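Local structure of hypothetical protein HD1797 (Haemophilus ducreyi, 2P4P) at residues 41-44 with 45-48; 26-29 with 30-33. The protein is probably a polyamine exporter of the inner membrane that eases the efflux of cadaverine and putrescine, represented here by its CorC_HlyC (transporter-associated) domain alone. All coordinates share one frame; numbering follows the deposited sequence.

Contact 1: residues 41-44 with 45-48; sequences GGFM and MYML
Met45 N donates to Gly41 O over 2.9 Å with an almost straight N-H (170°), opening a run of i to i+4 bonds in which each carbonyl of residues 41-44 meets an amide of residues 45-48. Tyr46 N reaches Gly42 O at 3.1 Å, and Met47 N reaches Phe43 O at 3.0 Å. The last bond, from Leu48 N to Met44 O, is as short at 2.9 Å but clearly bent, 137° at the hydrogen, and the same amide has a weak second bond to Met45 O. Beside this backbone pattern, Phe43 and Met47 run side by side and point the same way. With Phe43 CG anti to its own nitrogen (chi1 175°), the ring swings along the helix, and Met47 CG settles over one face, 4.0 Å from the centroid, in a CH-pi contact. The selenium, in place of the methionine sulfur, sits obliquely, 4.5 Å from the same centroid, a Met-aromatic contact. Tyr60 meets the ring edge-to-face, while Met44 packs on Ile75 and Leu78 of strand 74-81. All four carbonyls of residues 41-44 thus accept main-chain amides, the Thr39 hydroxyl satisfies Gly42 N, and the Phe43-Met47 contact is apolar.

Contact 2: residues 26-29 with 30-33; sequences LNIH and TFPR
A chi1 of 59° tucks the ring of Phe31 back over its own backbone and turns the ring edge to the preceding residues, with CE1 3.4 Å from Ile28 O. Arg33, bent at chi2 (-65°), folds back as well, bringing its NH2 to 2.6 Å from His29 O, which lies in the guanidinium plane. The same fold lays the guanidinium over the Phe31 ring: Arg33 NE stands 3.5 Å above the ring plane, over its centre, while the ring's CZ lies over the centre of the guanidinium, so the two flat groups overlap face on. NE also donates a hydrogen bond to Phe31 O at 3.0 Å, the acceptor lying in the guanidinium plane. Ile28 CG2 lies 3.5 Å from Thr30 O, a carbonyl that accepts a hydrogen bond from Tyr60. Further back, His29 NE2 donates to Asn27 OD1 at 2.8 Å. Met23 of helix 19-25 packs against both Ile28 and Phe31. The arrangement is that of an irregular surface connection leaving a helix: a Schellman motif with positive phi at Asn27 ends helix 19-25, and an arginine folded over an aromatic ring follows in the linker toward helix 40-48.

How the contacts relate
From the N terminus, the chain runs through strand 10-14 and helix 19-25 into contact 2, at the start of the loop that leads to helix 40-48, where contact 1 lies. The two are in series, neither nested nor crossed, and each is formed by one continuous stretch, so neither closes a long loop. Their centres are about 15 Å apart, yet they meet: Pro32 CG packs 3.4 Å from Phe43 CE1, and Tyr60 touches both Phe31 and Phe43. At contact 2 the loop packs on helix 19-25 through Met23, whereas Met44, Met45 and Leu48 face strands 66-71 and 74-81 from helix 40-48. Loop and helix are thus tied through Pro32 and Tyr60, not by the pairings inside either contact.

Contact 1: residues 41-44 with 45-48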
loop_
_atom_site.group_PDB
_atom_site.type_symbol
_atom_site.label_atom_id
_atom_site.label_comp_id
_atom_site.label_asym_id
_atom_site.label_seq_id
_atom_site.Cartn_x
_atom_site.Cartn_y
_atom_site.Cartn_z
ATOM N N GLY A 41 -10.524 -9.337 4.166
ATOM C CA GLY A 41 -9.388 -9.487 5.066
ATOM C C GLY A 41 -9.555 -10.753 5.896
ATOM O O GLY A 41 -8.582 -11.406 6.204
ATOM N N GLY A 42 -10.790 -11.084 6.263
ATOM C CA GLY A 42 -11.087 -12.310 7.032
ATOM C C GLY A 42 -10.686 -13.542 6.243
ATOM O O GLY A 42 -10.035 -14.428 6.760
ATOM N N PHE A 43 -11.091 -13.584 4.980
ATOM C CA PHE A 43 -10.721 -14.661 4.056
ATOM C C PHE A 43 -9.185 -14.724 3.846
ATOM O O PHE A 43 -8.581 -15.799 3.848
ATOM C CB PHE A 43 -11.533 -14.492 2.753
ATOM C CG PHE A 43 -11.152 -15.472 1.663
ATOM C CD1 PHE A 43 -11.401 -16.825 1.816
ATOM C CD2 PHE A 43 -10.490 -15.034 0.519
ATOM C CE1 PHE A 43 -11.016 -17.734 0.818
ATOM C CE2 PHE A 43 -10.124 -15.933 -0.474
ATOM C CZ PHE A 43 -10.394 -17.283 -0.311
HETATM N N MSE A 44 -8.534 -13.566 3.701
HETATM C CA MSE A 44 -7.071 -13.544 3.553
HETATM C C MSE A 44 -6.376 -14.143 4.769
HETATM O O MSE A 44 -5.438 -14.930 4.627
HETATM C CB MSE A 44 -6.566 -12.109 3.321
HETATM C CG MSE A 44 -6.864 -11.581 1.937
HETATM SE SE MSE A 44 -6.122 -9.764 1.850
HETATM C CE MSE A 44 -4.233 -10.184 1.827
HETATM N N MSE A 45 -6.805 -13.744 5.966
HETATM C CA MSE A 45 -6.287 -14.341 7.202
HETATM C C MSE A 45 -6.450 -15.871 7.236
HETATM O O MSE A 45 -5.510 -16.600 7.554
HETATM C CB MSE A 45 -6.914 -13.669 8.439
HETATM C CG MSE A 45 -6.264 -12.335 8.731
HETATM SE SE MSE A 45 -7.068 -11.436 10.293
HETATM C CE MSE A 45 -6.486 -12.675 11.700
ATOM N N TYR A 46 -7.630 -16.361 6.879
ATOM C CA TYR A 46 -7.791 -17.809 6.750
ATOM C C TYR A 46 -6.734 -18.432 5.824
ATOM O O TYR A 46 -6.100 -19.431 6.165
ATOM C CB TYR A 46 -9.167 -18.135 6.231
ATOM C CG TYR A 46 -9.304 -19.569 5.799
ATOM C CD1 TYR A 46 -9.243 -20.602 6.735
ATOM C CD2 TYR A 46 -9.473 -19.893 4.458
ATOM C CE1 TYR A 46 -9.358 -21.911 6.346
ATOM C CE2 TYR A 46 -9.600 -21.218 4.058
ATOM C CZ TYR A 46 -9.545 -22.210 5.019
ATOM O OH TYR A 46 -9.677 -23.519 4.648
HETATM N N MSE A 47 -6.567 -17.851 4.640
HETATM C CA MSE A 47 -5.688 -18.439 3.621
HETATM C C MSE A 47 -4.253 -18.368 4.041
HETATM O O MSE A 47 -3.429 -19.143 3.577
HETATM C CB MSE A 47 -5.843 -17.724 2.281
HETATM C CG MSE A 47 -7.219 -17.817 1.682
HETATM SE SE MSE A 47 -7.593 -19.589 0.907
HETATM C CE MSE A 47 -6.114 -19.664 -0.345
ATOM N N LEU A 48 -3.938 -17.391 4.877
ATOM C CA LEU A 48 -2.553 -17.216 5.342
ATOM C C LEU A 48 -2.256 -18.253 6.420
ATOM O O LEU A 48 -1.129 -18.724 6.538
ATOM C CB LEU A 48 -2.363 -15.800 5.911
ATOM C CG LEU A 48 -2.079 -14.732 4.863
ATOM C CD1 LEU A 48 -2.188 -13.360 5.511
ATOM C CD2 LEU A 48 -0.640 -14.978 4.345
#

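Contact 2: residues 26-29 with 30-33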
loop_
_atom_site.group_PDB
_atom_site.type_symbol
_atom_site.label_atom_id
_atom_site.label_comp_id
_atom_site.label_asym_id
_atom_site.label_seq_id
_atom_site.Cartn_x
_atom_site.Cartn_y
_atom_site.Cartn_z
ATOM N N LEU A 26 -13.916 -8.236 -9.094
ATOM C CA LEU A 26 -12.737 -8.824 -9.744
ATOM C C LEU A 26 -13.122 -9.965 -10.685
ATOM O O LEU A 26 -12.248 -10.641 -11.211
ATOM C CB LEU A 26 -11.769 -9.353 -8.700
ATOM C CG LEU A 26 -11.010 -8.345 -7.797
ATOM C CD1 LEU A 26 -10.268 -9.088 -6.690
ATOM C CD2 LEU A 26 -10.023 -7.525 -8.626
ATOM N N ASN A 27 -14.428 -10.183 -10.844
ATOM C CA ASN A 27 -15.001 -11.176 -11.750
ATOM C C ASN A 27 -14.556 -12.600 -11.404
ATOM O O ASN A 27 -14.328 -13.419 -12.307
ATOM C CB ASN A 27 -14.702 -10.814 -13.222
ATOM C CG ASN A 27 -15.577 -11.556 -14.219
ATOM O OD1 ASN A 27 -16.794 -11.702 -14.044
ATOM N ND2 ASN A 27 -14.957 -12.011 -15.292
ATOM N N ILE A 28 -14.445 -12.868 -10.093
ATOM C CA ILE A 28 -14.143 -14.197 -9.559
ATOM C C ILE A 28 -15.438 -14.924 -9.316
ATOM O O ILE A 28 -16.292 -14.436 -8.592
ATOM C CB ILE A 28 -13.292 -14.129 -8.267
ATOM C CG1 ILE A 28 -12.056 -13.240 -8.506
ATOM C CG2 ILE A 28 -12.837 -15.549 -7.820
ATOM C CD1 ILE A 28 -11.352 -12.741 -7.237
ATOM N N HIS A 29 -15.577 -16.093 -9.933
ATOM C CA HIS A 29 -16.808 -16.845 -9.847
ATOM C C HIS A 29 -16.655 -18.143 -9.048
ATOM O O HIS A 29 -17.617 -18.863 -8.835
ATOM C CB HIS A 29 -17.328 -17.086 -11.258
ATOM C CG HIS A 29 -17.817 -15.834 -11.917
ATOM N ND1 HIS A 29 -19.028 -15.253 -11.593
ATOM C CD2 HIS A 29 -17.250 -15.029 -12.849
ATOM C CE1 HIS A 29 -19.190 -14.150 -12.305
ATOM N NE2 HIS A 29 -18.121 -13.988 -13.069
ATOM N N THR A 30 -15.441 -18.426 -8.616
ATOM C CA THR A 30 -15.158 -19.585 -7.788
ATOM C C THR A 30 -14.539 -19.116 -6.470
ATOM O O THR A 30 -13.398 -18.694 -6.417
ATOM C CB THR A 30 -14.235 -20.573 -8.533
ATOM O OG1 THR A 30 -14.922 -21.064 -9.694
ATOM C CG2 THR A 30 -13.830 -21.726 -7.649
ATOM N N PHE A 31 -15.322 -19.182 -5.404
ATOM C CA PHE A 31 -14.858 -18.754 -4.089
ATOM C C PHE A 31 -15.761 -19.347 -2.993
ATOM O O PHE A 31 -16.871 -19.816 -3.292
ATOM C CB PHE A 31 -14.824 -17.212 -4.008
ATOM C CG PHE A 31 -16.162 -16.580 -4.245
ATOM C CD1 PHE A 31 -16.552 -16.223 -5.533
ATOM C CD2 PHE A 31 -17.033 -16.374 -3.195
ATOM C CE1 PHE A 31 -17.813 -15.666 -5.751
ATOM C CE2 PHE A 31 -18.308 -15.825 -3.397
ATOM C CZ PHE A 31 -18.690 -15.466 -4.672
ATOM N N PRO A 32 -15.281 -19.351 -1.732
ATOM C CA PRO A 32 -16.049 -19.842 -0.593
ATOM C C PRO A 32 -17.397 -19.136 -0.406
ATOM O O PRO A 32 -17.439 -17.903 -0.408
ATOM C CB PRO A 32 -15.109 -19.570 0.581
ATOM C CG PRO A 32 -13.718 -19.633 -0.013
ATOM C CD PRO A 32 -13.913 -18.935 -1.339
ATOM N N ARG A 33 -18.472 -19.925 -0.277
ATOM C CA ARG A 33 -19.859 -19.448 -0.223
ATOM C C ARG A 33 -20.515 -19.693 1.147
ATOM O O ARG A 33 -21.661 -19.303 1.365
ATOM C CB ARG A 33 -20.742 -20.153 -1.277
ATOM C CG ARG A 33 -20.173 -20.306 -2.685
ATOM C CD ARG A 33 -19.985 -18.968 -3.338
ATOM N NE ARG A 33 -19.401 -19.036 -4.680
ATOM C CZ ARG A 33 -20.009 -18.600 -5.781
ATOM N NH1 ARG A 33 -21.228 -18.084 -5.709
ATOM N NH2 ARG A 33 -19.402 -18.681 -6.956
#